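Local coordinates for uncharacterized protein (Nostoc punctiforme, PDB 2QDR), which is of unknown function but is a putative dioxygenase with the double-stranded beta-helix fold of the cupins, at residues A91-V96 with D259-C264; E114-K119 with L280-V285; K208-D213 with G217-L222; Q236-E241 with R287-V292. All coordinates share one frame; numbering follows the deposited sequence.

Overall arrangement
Following the chain from its N terminus, A91-V96 opens contact 1 and E114-K119 opens contact 2, both on the antiparallel sheet built largely from the first half of the chain. Contact 3 (208-213 with 217-222) opens and closes at once as a hairpin, falling within the spans of contacts 1 and 2. Q236-E241 then opens contact 4. D259-C264 closes contact 1, L280-V285 closes contact 2 and R287-V292 closes contact 4, so these three cross one another, while contact 3 precedes contact 4 in series. Contacts 1 and 2 join the two facing sheets; contact 3 pairs neighbouring strands of the seven-stranded sheet, and contact 4 fastens a later loop beside it.

Contact 1 (A91-V96 with D259-C264); sequences ASTSRV and DHYWYC
T93 lays its methyl group against the ring of Y261, CG2 lying 4.0 Å from CE2 and approaching the ring obliquely. OG1 of the threonine sits beside the backbone N (chi1 -64°), where it bonds to E241, which leaves the methyl anti to that N and turned to the tyrosine. A threonine suits this place because one branch is greasy and the other polar. Y261 is matched to it in the same way: CE2 meets the methyl, and Y261 OH comes within 4.1 Å of T93 CB while hydrogen-bonding to the other carboxylate oxygen of E241.

Two residues along the strand, on the same face as T93, R95 reaches across to D259. CG is anti to the backbone N (chi1 -176°) and the chain stays extended as far as NE, so the guanidinium arrives at full stretch. R95 NH2 is 3.7 Å from D259 OD2, a long salt bridge. No N-H points at OD2, because that oxygen lies well out of the guanidinium plane; OD1 lies over one face of the group. The firmer partners of R95 are E155, which forms a salt bridge with NH2, and N59, which bonds NH1; D259 OD1 in turn bonds to the hydroxyl of Y243.

The contact joins strand 92-98 of one sheet to strand 260-264 of the facing sheet, across the interior of the double-stranded beta-helix. Its chemistry implies that the bridge is a modest apolar touch plus an electrostatic attraction without directional bonding, and that the shared carboxylate of E241 probably does more to fix T93 and Y261 than their mutual contact.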
# COMPACT_ATOMS: atom_id res chain seq x y z
N ALA A 91 -0.22 8.05 -44.29
CA ALA A 91 -0.59 7.25 -43.13
C ALA A 91 -1.85 6.39 -43.36
O ALA A 91 -2.79 6.83 -44.03
CB ALA A 91 -0.77 8.14 -41.88
N SER A 92 -1.85 5.16 -42.84
CA SER A 92 -2.98 4.24 -42.99
C SER A 92 -2.97 3.06 -42.02
O SER A 92 -1.98 2.78 -41.35
CB SER A 92 -3.01 3.69 -44.42
OG SER A 92 -1.81 3.00 -44.68
N THR A 93 -4.12 2.41 -41.94
CA THR A 93 -4.32 1.21 -41.13
C THR A 93 -5.05 0.25 -42.05
O THR A 93 -5.98 0.66 -42.75
CB THR A 93 -5.12 1.44 -39.84
OG1 THR A 93 -4.38 2.32 -38.98
CG2 THR A 93 -5.36 0.11 -39.10
N SER A 94 -4.62 -1.01 -42.06
CA SER A 94 -5.23 -1.99 -42.95
C SER A 94 -5.02 -3.42 -42.48
O SER A 94 -4.12 -3.72 -41.70
CB SER A 94 -4.71 -1.78 -44.37
OG SER A 94 -3.31 -1.71 -44.39
N ARG A 95 -5.89 -4.29 -42.97
CA ARG A 95 -5.88 -5.71 -42.66
C ARG A 95 -5.34 -6.39 -43.91
O ARG A 95 -6.03 -6.44 -44.94
CB ARG A 95 -7.28 -6.15 -42.33
CG ARG A 95 -7.43 -7.59 -41.89
CD ARG A 95 -8.90 -7.88 -41.78
NE ARG A 95 -9.22 -9.25 -41.44
CZ ARG A 95 -10.45 -9.77 -41.52
NH1 ARG A 95 -11.49 -9.05 -41.96
NH2 ARG A 95 -10.65 -11.04 -41.19
N VAL A 96 -4.10 -6.86 -43.83
CA VAL A 96 -3.45 -7.52 -44.96
C VAL A 96 -3.41 -9.02 -44.74
O VAL A 96 -3.49 -9.47 -43.59
CB VAL A 96 -2.00 -6.98 -45.24
CG1 VAL A 96 -2.02 -5.47 -45.52
CG2 VAL A 96 -1.01 -7.28 -44.10
N ASP A 259 -13.20 -9.13 -35.41
CA ASP A 259 -12.87 -8.55 -36.73
C ASP A 259 -13.54 -7.18 -37.04
O ASP A 259 -13.40 -6.69 -38.15
CB ASP A 259 -13.05 -9.57 -37.89
CG ASP A 259 -12.19 -10.82 -37.72
OD1 ASP A 259 -11.08 -10.76 -37.16
OD2 ASP A 259 -12.63 -11.89 -38.19
N HIS A 260 -14.24 -6.57 -36.08
CA HIS A 260 -14.83 -5.23 -36.28
C HIS A 260 -13.76 -4.22 -35.89
O HIS A 260 -12.95 -4.46 -35.00
CB HIS A 260 -16.11 -5.02 -35.49
CG HIS A 260 -17.30 -5.72 -36.07
ND1 HIS A 260 -18.40 -5.04 -36.55
CD2 HIS A 260 -17.53 -7.03 -36.32
CE1 HIS A 260 -19.28 -5.91 -37.02
NE2 HIS A 260 -18.77 -7.12 -36.89
N TYR A 261 -13.77 -3.08 -36.57
CA TYR A 261 -12.81 -2.01 -36.34
C TYR A 261 -13.50 -0.68 -36.10
O TYR A 261 -14.65 -0.48 -36.52
CB TYR A 261 -11.90 -1.93 -37.56
CG TYR A 261 -11.00 -0.71 -37.67
CD1 TYR A 261 -11.45 0.44 -38.27
CD2 TYR A 261 -9.69 -0.74 -37.19
CE1 TYR A 261 -10.67 1.54 -38.40
CE2 TYR A 261 -8.88 0.38 -37.31
CZ TYR A 261 -9.38 1.52 -37.92
OH TYR A 261 -8.61 2.65 -38.06
N TRP A 262 -12.82 0.22 -35.41
CA TRP A 262 -13.37 1.55 -35.18
C TRP A 262 -12.33 2.66 -35.36
O TRP A 262 -11.12 2.41 -35.37
CB TRP A 262 -14.01 1.66 -33.80
CG TRP A 262 -13.12 1.56 -32.64
CD1 TRP A 262 -12.48 2.58 -32.01
CD2 TRP A 262 -12.82 0.38 -31.91
NE1 TRP A 262 -11.77 2.10 -30.94
CE2 TRP A 262 -11.95 0.75 -30.87
CE3 TRP A 262 -13.17 -0.97 -32.06
CZ2 TRP A 262 -11.45 -0.17 -29.95
CZ3 TRP A 262 -12.66 -1.88 -31.17
CH2 TRP A 262 -11.82 -1.48 -30.12
N TYR A 263 -12.86 3.87 -35.54
CA TYR A 263 -12.09 5.08 -35.71
C TYR A 263 -12.88 6.22 -35.09
O TYR A 263 -14.00 6.48 -35.49
CB TYR A 263 -11.80 5.37 -37.18
CG TYR A 263 -11.11 6.71 -37.39
CD1 TYR A 263 -9.77 6.87 -37.08
CD2 TYR A 263 -11.80 7.81 -37.89
CE1 TYR A 263 -9.13 8.10 -37.27
CE2 TYR A 263 -11.17 9.04 -38.08
CZ TYR A 263 -9.83 9.18 -37.76
OH TYR A 263 -9.20 10.39 -37.95
N CYS A 264 -12.30 6.87 -34.11
CA CYS A 264 -12.92 7.96 -33.39
C CYS A 264 -11.98 9.15 -33.43
O CYS A 264 -11.02 9.17 -32.66
CB CYS A 264 -13.18 7.53 -31.96
SG CYS A 264 -14.14 6.00 -31.86

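Contact 2 (E114-K119 with L280-V285); sequences EIFVIK and LFFVRV
F116 and F282 meet ring to ring: CD1 of F282 sits 3.6 Å above the plane of the F116 ring, over its centre. The centroids are 4.7 Å apart and the planes make 43°, so the rings meet obliquely. Each phenylalanine holds CG anti to its backbone N, which carries its ring toward the opposite sheet, and the two side chains run antiparallel past one another. Large flat apolar residues fit here because both strands turn them into the buried space between two sheets, the interior of the double-stranded beta-helix.

Beside the rings, E114 OE2 forms a salt bridge with R284 NH1 at 3.0 Å. The carboxylate and guanidinium planes are 75° apart, so the ions meet askew and not as a flat two-pronged pair; the arginine chain bends at chi3 (70°) to bring NH1 round. The cost of burying these charges is probably offset by further partners. E114 also receives a hydrogen bond from Y134 OH at OE1 and a salt bridge from R211 at OE2, while R284 NH2 forms a salt bridge with E241. N161 spans the pair, its ND2 bonding to E114 OE2 and its OD1 to R284 NH1.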
# COMPACT_ATOMS: atom_id res chain seq x y z
N GLU A 114 3.99 -0.35 -37.98
CA GLU A 114 3.58 -1.17 -36.84
C GLU A 114 2.90 -2.39 -37.43
O GLU A 114 2.20 -2.29 -38.43
CB GLU A 114 2.64 -0.45 -35.89
CG GLU A 114 3.06 0.95 -35.64
CD GLU A 114 2.43 1.55 -34.41
OE1 GLU A 114 2.40 0.90 -33.34
OE2 GLU A 114 2.01 2.71 -34.51
N ILE A 115 3.13 -3.53 -36.79
CA ILE A 115 2.63 -4.82 -37.21
C ILE A 115 2.05 -5.53 -36.01
O ILE A 115 2.70 -5.56 -34.98
CB ILE A 115 3.80 -5.64 -37.80
CG1 ILE A 115 4.34 -4.96 -39.06
CG2 ILE A 115 3.43 -7.09 -38.12
CD1 ILE A 115 5.53 -5.66 -39.66
N PHE A 116 0.85 -6.11 -36.16
CA PHE A 116 0.20 -6.88 -35.10
C PHE A 116 -0.46 -8.09 -35.76
O PHE A 116 -1.38 -7.93 -36.56
CB PHE A 116 -0.83 -6.05 -34.33
CG PHE A 116 -1.45 -6.81 -33.20
CD1 PHE A 116 -0.82 -6.87 -31.97
CD2 PHE A 116 -2.66 -7.48 -33.36
CE1 PHE A 116 -1.38 -7.58 -30.91
CE2 PHE A 116 -3.23 -8.20 -32.32
CZ PHE A 116 -2.59 -8.24 -31.08
N VAL A 117 -0.04 -9.29 -35.36
CA VAL A 117 -0.53 -10.54 -35.97
C VAL A 117 -1.90 -10.97 -35.44
O VAL A 117 -2.05 -11.25 -34.26
CB VAL A 117 0.48 -11.69 -35.76
CG1 VAL A 117 -0.00 -13.00 -36.42
CG2 VAL A 117 1.86 -11.28 -36.30
N ILE A 118 -2.87 -11.08 -36.35
CA ILE A 118 -4.23 -11.48 -36.04
C ILE A 118 -4.40 -12.99 -36.12
O ILE A 118 -5.01 -13.59 -35.24
CB ILE A 118 -5.25 -10.84 -37.01
CG1 ILE A 118 -5.14 -9.31 -36.97
CG2 ILE A 118 -6.69 -11.30 -36.67
CD1 ILE A 118 -6.00 -8.62 -38.01
N LYS A 119 -3.92 -13.59 -37.21
CA LYS A 119 -4.02 -15.02 -37.43
C LYS A 119 -2.70 -15.49 -38.05
O LYS A 119 -2.01 -14.71 -38.70
CB LYS A 119 -5.20 -15.35 -38.36
CG LYS A 119 -5.61 -16.84 -38.42
CD LYS A 119 -6.63 -17.18 -39.55
CE LYS A 119 -5.97 -17.19 -40.95
NZ LYS A 119 -6.91 -17.46 -42.07
N LEU A 280 -11.39 -8.93 -25.91
CA LEU A 280 -10.01 -8.50 -26.10
C LEU A 280 -10.01 -7.55 -27.28
O LEU A 280 -10.60 -7.86 -28.32
CB LEU A 280 -9.07 -9.67 -26.37
CG LEU A 280 -7.58 -9.37 -26.56
CD1 LEU A 280 -6.99 -8.65 -25.38
CD2 LEU A 280 -6.82 -10.68 -26.83
N PHE A 281 -9.32 -6.41 -27.13
CA PHE A 281 -9.28 -5.37 -28.15
C PHE A 281 -7.92 -4.74 -28.37
O PHE A 281 -7.27 -4.38 -27.41
CB PHE A 281 -10.20 -4.24 -27.69
CG PHE A 281 -11.61 -4.65 -27.39
CD1 PHE A 281 -11.98 -5.05 -26.11
CD2 PHE A 281 -12.59 -4.64 -28.38
CE1 PHE A 281 -13.27 -5.44 -25.83
CE2 PHE A 281 -13.88 -5.02 -28.10
CZ PHE A 281 -14.22 -5.42 -26.83
N PHE A 282 -7.51 -4.60 -29.62
CA PHE A 282 -6.26 -3.93 -29.98
C PHE A 282 -6.65 -2.47 -30.07
O PHE A 282 -7.57 -2.14 -30.81
CB PHE A 282 -5.71 -4.41 -31.31
CG PHE A 282 -4.47 -3.68 -31.78
CD1 PHE A 282 -3.21 -4.13 -31.43
CD2 PHE A 282 -4.58 -2.57 -32.62
CE1 PHE A 282 -2.06 -3.46 -31.89
CE2 PHE A 282 -3.43 -1.91 -33.08
CZ PHE A 282 -2.18 -2.35 -32.71
N VAL A 283 -5.98 -1.60 -29.31
CA VAL A 283 -6.31 -0.17 -29.30
C VAL A 283 -5.07 0.67 -29.53
O VAL A 283 -3.98 0.29 -29.10
CB VAL A 283 -6.92 0.24 -27.94
CG1 VAL A 283 -7.40 1.70 -27.98
CG2 VAL A 283 -8.07 -0.68 -27.59
N ARG A 284 -5.26 1.82 -30.17
CA ARG A 284 -4.17 2.73 -30.45
C ARG A 284 -4.71 4.17 -30.27
O ARG A 284 -5.70 4.53 -30.89
CB ARG A 284 -3.63 2.38 -31.83
CG ARG A 284 -2.31 2.98 -32.13
CD ARG A 284 -1.52 2.21 -33.19
NE ARG A 284 -2.04 2.28 -34.55
CZ ARG A 284 -1.60 3.08 -35.52
NH1 ARG A 284 -0.60 3.93 -35.35
NH2 ARG A 284 -2.16 3.01 -36.72
N VAL A 285 -4.07 4.95 -29.39
CA VAL A 285 -4.48 6.33 -29.03
C VAL A 285 -3.30 7.30 -29.09
O VAL A 285 -2.25 6.99 -28.56
CB VAL A 285 -5.10 6.35 -27.59
CG1 VAL A 285 -5.46 7.75 -27.13
CG2 VAL A 285 -6.32 5.47 -27.52

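Contact 3 (K208-D213 with G217-L222); sequences KWLRKD and GGVWLL
W209 and W220 lie side by side and point the same way, W220 CE3 resting 3.6 Å above one face of the W209 indole and toward its rim. Their six-membered rings are inclined by 56°, an oblique pair. Over the opposite face of W209 comes CE of K212, whose long aliphatic chain suits a surface site because it can cover the ring. This is the more open side: K212 is exposed and W209 partly so. With an alanine in place of W209, K212 and W220 would probably lose the flat surface on which both pack, leaving a gap between them. G218, whose CA lies near W209 CZ3, has no room for a CB, which would run into that atom and into R211 O.

The other face of the hairpin is closely packed. L210 CD1 touches L221 CD1 at 3.5 Å and V219 CG1 at 4.0 Å, branched apolar chains filling a buried layer, while V219 CG2 lies 3.6 Å from R211 NH2. A classic beta bulge lies at this point, L210 and R211 both facing V219: L210 N and R211 N donate to V219 O, at 2.9 and 3.2 Å, from the same face of its carbonyl plane. R211, bent at chi3 (64°), forms salt bridges with D213 and with E114. At the turn end, D213 N donates to G217 O.

Strand 218-224 is flanked by strand 279-285 on its far side, and V219 packs on F282 and Y134 between the sheets. On the outer side, V292 of a neighbouring subunit packs against W209 and K212.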
# COMPACT_ATOMS: atom_id res chain seq x y z
N LYS A 208 -2.61 -4.00 -21.51
CA LYS A 208 -1.27 -4.51 -21.84
C LYS A 208 -0.60 -3.53 -22.77
O LYS A 208 -0.88 -3.54 -23.97
CB LYS A 208 -1.27 -5.87 -22.54
CG LYS A 208 -1.33 -7.07 -21.65
CD LYS A 208 -1.30 -8.33 -22.50
CE LYS A 208 -1.41 -9.55 -21.64
NZ LYS A 208 -1.28 -10.82 -22.39
N TRP A 209 0.28 -2.70 -22.23
CA TRP A 209 1.01 -1.75 -23.07
C TRP A 209 2.00 -2.41 -24.01
O TRP A 209 2.81 -3.21 -23.58
CB TRP A 209 1.78 -0.74 -22.23
CG TRP A 209 0.94 0.29 -21.65
CD1 TRP A 209 0.26 0.24 -20.47
CD2 TRP A 209 0.67 1.56 -22.21
NE1 TRP A 209 -0.42 1.41 -20.27
CE2 TRP A 209 -0.18 2.25 -21.33
CE3 TRP A 209 1.08 2.20 -23.39
CZ2 TRP A 209 -0.64 3.54 -21.59
CZ3 TRP A 209 0.63 3.47 -23.64
CH2 TRP A 209 -0.22 4.13 -22.74
N LEU A 210 1.90 -2.09 -25.29
CA LEU A 210 2.80 -2.60 -26.31
C LEU A 210 3.84 -1.53 -26.71
O LEU A 210 4.99 -1.87 -27.04
CB LEU A 210 2.02 -3.04 -27.53
CG LEU A 210 0.93 -4.09 -27.31
CD1 LEU A 210 0.23 -4.37 -28.65
CD2 LEU A 210 1.47 -5.37 -26.69
N ARG A 211 3.43 -0.26 -26.70
CA ARG A 211 4.33 0.85 -27.03
C ARG A 211 3.77 2.17 -26.50
O ARG A 211 2.56 2.37 -26.54
CB ARG A 211 4.55 0.94 -28.54
CG ARG A 211 5.56 2.03 -28.99
CD ARG A 211 5.70 2.06 -30.51
NE ARG A 211 4.42 2.45 -31.12
CZ ARG A 211 4.04 3.69 -31.41
NH1 ARG A 211 4.82 4.75 -31.20
NH2 ARG A 211 2.84 3.88 -31.93
N LYS A 212 4.65 3.06 -26.06
CA LYS A 212 4.27 4.36 -25.52
C LYS A 212 5.08 5.48 -26.20
O LYS A 212 6.30 5.40 -26.27
CB LYS A 212 4.48 4.34 -23.99
CG LYS A 212 3.88 5.52 -23.23
CD LYS A 212 4.01 5.41 -21.69
CE LYS A 212 3.21 4.24 -21.08
NZ LYS A 212 3.34 4.15 -19.59
N ASP A 213 4.40 6.51 -26.72
CA ASP A 213 5.03 7.67 -27.39
C ASP A 213 5.82 8.49 -26.42
O ASP A 213 5.68 8.32 -25.20
CB ASP A 213 4.00 8.68 -27.93
CG ASP A 213 3.15 8.15 -29.04
OD1 ASP A 213 3.63 7.33 -29.85
OD2 ASP A 213 2.00 8.63 -29.15
N GLY A 217 1.04 8.98 -25.73
CA GLY A 217 0.07 8.23 -26.53
C GLY A 217 0.64 6.83 -26.73
O GLY A 217 1.79 6.57 -26.37
N GLY A 218 -0.12 5.90 -27.29
CA GLY A 218 0.42 4.57 -27.49
C GLY A 218 -0.46 3.49 -28.06
O GLY A 218 -1.53 3.77 -28.60
N VAL A 219 0.03 2.27 -27.93
CA VAL A 219 -0.63 1.08 -28.40
C VAL A 219 -0.75 0.13 -27.24
O VAL A 219 0.20 -0.01 -26.46
CB VAL A 219 0.24 0.35 -29.43
CG1 VAL A 219 -0.56 -0.76 -30.13
CG2 VAL A 219 0.79 1.32 -30.43
N TRP A 220 -1.89 -0.54 -27.13
CA TRP A 220 -2.11 -1.52 -26.06
C TRP A 220 -3.27 -2.44 -26.36
O TRP A 220 -4.08 -2.15 -27.23
CB TRP A 220 -2.37 -0.84 -24.71
CG TRP A 220 -3.61 -0.01 -24.66
CD1 TRP A 220 -4.90 -0.44 -24.49
CD2 TRP A 220 -3.68 1.42 -24.71
NE1 TRP A 220 -5.77 0.62 -24.48
CE2 TRP A 220 -5.04 1.77 -24.61
CE3 TRP A 220 -2.72 2.42 -24.83
CZ2 TRP A 220 -5.47 3.10 -24.62
CZ3 TRP A 220 -3.15 3.74 -24.86
CH2 TRP A 220 -4.52 4.07 -24.75
N LEU A 221 -3.32 -3.53 -25.61
CA LEU A 221 -4.40 -4.50 -25.67
C LEU A 221 -5.25 -4.21 -24.46
O LEU A 221 -4.69 -3.97 -23.38
CB LEU A 221 -3.91 -5.95 -25.64
CG LEU A 221 -3.60 -6.62 -26.99
CD1 LEU A 221 -2.88 -5.70 -27.96
CD2 LEU A 221 -2.82 -7.90 -26.75
N LEU A 222 -6.57 -4.18 -24.65
CA LEU A 222 -7.55 -3.93 -23.59
C LEU A 222 -8.38 -5.18 -23.38
O LEU A 222 -8.98 -5.69 -24.33
CB LEU A 222 -8.48 -2.77 -23.96
CG LEU A 222 -9.55 -2.34 -22.94
CD1 LEU A 222 -8.93 -1.77 -21.70
CD2 LEU A 222 -10.51 -1.33 -23.55

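Contact 4 (Q236-E241 with R287-V292); sequences QPYNEE and RDLSKV
An inverse gamma turn centred on P237 presents its carbonyl to R287, in the loop that follows strand 279-285. R287 NH1 donates to P237 O at 3.1 Å, with an N-H...O angle of 149°; the donor lies in the carbonyl plane, and the oxygen sits at the guanidinium edge. An extended arginine is well suited to this task: with CG anti to the backbone N (chi1 -178°) and no kink as far as NE, the chain is long enough for NH1 to reach that oxygen. Nearer the backbone, R287 CB meets Y238 CB at 3.6 Å.

Y238 meets L289 almost squarely. L289 CD2 stands 3.6 Å from the centroid of the Y238 ring and 15° off its normal, a CH-pi contact over the face, while L289 CD1 lies 3.7 Å from Y238 OH. The opposite face of the ring is covered by Q236 CB. Within the cupin fold this joins the approach to strand 240-245 to the loop leaving its sheet neighbour, strand 279-285, whose V285 also packs on Y238. If an alanine stood at Y238, L289 would be likely to lose the ring face it rests on and be set free to turn, with V285 left short of a packing partner.

The loop around L289 is braced by an Asx turn: D288 OD1 accepts from S290 N at 3.1 Å and from S290 OG, both from the same face of the carboxylate, and D288 OD2 forms a salt bridge with K291 NZ.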
# COMPACT_ATOMS: atom_id res chain seq x y z
N GLN A 236 -14.28 12.21 -26.12
CA GLN A 236 -12.89 11.83 -26.29
C GLN A 236 -12.08 12.87 -27.07
O GLN A 236 -12.01 12.79 -28.29
CB GLN A 236 -12.84 10.46 -27.01
CG GLN A 236 -13.43 9.32 -26.16
CD GLN A 236 -13.28 7.93 -26.79
OE1 GLN A 236 -12.76 7.77 -27.89
NE2 GLN A 236 -13.74 6.91 -26.07
N PRO A 237 -11.46 13.86 -26.37
CA PRO A 237 -10.64 14.88 -27.05
C PRO A 237 -9.27 14.35 -27.54
O PRO A 237 -8.23 14.88 -27.19
CB PRO A 237 -10.47 15.95 -25.96
CG PRO A 237 -10.43 15.17 -24.74
CD PRO A 237 -11.55 14.16 -24.94
N TYR A 238 -9.30 13.33 -28.40
CA TYR A 238 -8.10 12.69 -28.92
C TYR A 238 -8.49 11.70 -30.00
O TYR A 238 -9.66 11.35 -30.11
CB TYR A 238 -7.35 11.96 -27.78
CG TYR A 238 -8.22 10.98 -27.00
CD1 TYR A 238 -8.33 9.65 -27.41
CD2 TYR A 238 -8.92 11.38 -25.87
CE1 TYR A 238 -9.12 8.75 -26.70
CE2 TYR A 238 -9.71 10.48 -25.17
CZ TYR A 238 -9.80 9.16 -25.58
OH TYR A 238 -10.58 8.27 -24.89
N ASN A 239 -7.52 11.27 -30.81
CA ASN A 239 -7.79 10.28 -31.86
C ASN A 239 -7.55 8.90 -31.31
O ASN A 239 -6.59 8.69 -30.57
CB ASN A 239 -6.90 10.49 -33.08
CG ASN A 239 -7.15 11.80 -33.77
OD1 ASN A 239 -8.29 12.17 -34.06
ND2 ASN A 239 -6.07 12.49 -34.12
N GLU A 240 -8.43 7.96 -31.67
CA GLU A 240 -8.37 6.56 -31.25
C GLU A 240 -8.89 5.65 -32.34
O GLU A 240 -9.83 6.01 -33.07
CB GLU A 240 -9.21 6.34 -29.99
CG GLU A 240 -9.39 4.85 -29.51
CD GLU A 240 -10.36 4.69 -28.34
OE1 GLU A 240 -10.67 5.68 -27.64
OE2 GLU A 240 -10.82 3.55 -28.11
N GLU A 241 -8.27 4.48 -32.47
CA GLU A 241 -8.73 3.46 -33.41
C GLU A 241 -8.52 2.15 -32.70
O GLU A 241 -7.76 2.08 -31.75
CB GLU A 241 -7.99 3.47 -34.74
CG GLU A 241 -6.52 3.05 -34.71
CD GLU A 241 -5.93 2.89 -36.12
OE1 GLU A 241 -6.47 3.43 -37.11
OE2 GLU A 241 -4.91 2.21 -36.24
N ARG A 287 -2.77 10.29 -27.56
CA ARG A 287 -2.73 11.27 -26.47
C ARG A 287 -2.62 10.57 -25.13
O ARG A 287 -3.10 9.46 -24.97
CB ARG A 287 -3.99 12.14 -26.48
CG ARG A 287 -4.00 13.21 -25.39
CD ARG A 287 -5.11 14.20 -25.52
NE ARG A 287 -4.89 15.28 -24.56
CZ ARG A 287 -5.54 16.44 -24.54
NH1 ARG A 287 -6.47 16.75 -25.43
NH2 ARG A 287 -5.22 17.33 -23.60
N ASP A 288 -1.97 11.24 -24.17
CA ASP A 288 -1.80 10.73 -22.83
C ASP A 288 -3.10 10.94 -22.08
O ASP A 288 -3.48 12.08 -21.80
CB ASP A 288 -0.66 11.48 -22.12
CG ASP A 288 -0.38 10.98 -20.71
OD1 ASP A 288 -0.94 9.95 -20.26
OD2 ASP A 288 0.42 11.63 -20.02
N LEU A 289 -3.78 9.84 -21.73
CA LEU A 289 -5.06 9.92 -21.01
C LEU A 289 -4.94 9.90 -19.48
O LEU A 289 -5.95 9.71 -18.80
CB LEU A 289 -6.00 8.81 -21.48
CG LEU A 289 -6.17 8.64 -23.00
CD1 LEU A 289 -7.27 7.62 -23.29
CD2 LEU A 289 -6.48 9.95 -23.70
N SER A 290 -3.74 10.10 -18.93
CA SER A 290 -3.55 10.13 -17.47
C SER A 290 -3.91 11.50 -16.90
O SER A 290 -4.25 11.61 -15.72
CB SER A 290 -2.10 9.82 -17.13
OG SER A 290 -1.24 10.81 -17.67
N LYS A 291 -3.77 12.53 -17.73
CA LYS A 291 -4.07 13.91 -17.33
C LYS A 291 -5.55 14.17 -17.04
O LYS A 291 -6.43 13.43 -17.49
CB LYS A 291 -3.58 14.90 -18.41
CG LYS A 291 -2.10 15.27 -18.32
CD LYS A 291 -1.11 14.11 -18.29
CE LYS A 291 0.31 14.69 -18.16
NZ LYS A 291 1.38 13.67 -18.08
N VAL A 292 -5.78 15.22 -16.26
CA VAL A 292 -7.11 15.65 -15.87
C VAL A 292 -7.89 16.18 -17.08
O VAL A 292 -7.35 16.91 -17.92
CB VAL A 292 -7.04 16.77 -14.78
CG1 VAL A 292 -8.42 17.43 -14.55
CG2 VAL A 292 -6.46 16.22 -13.49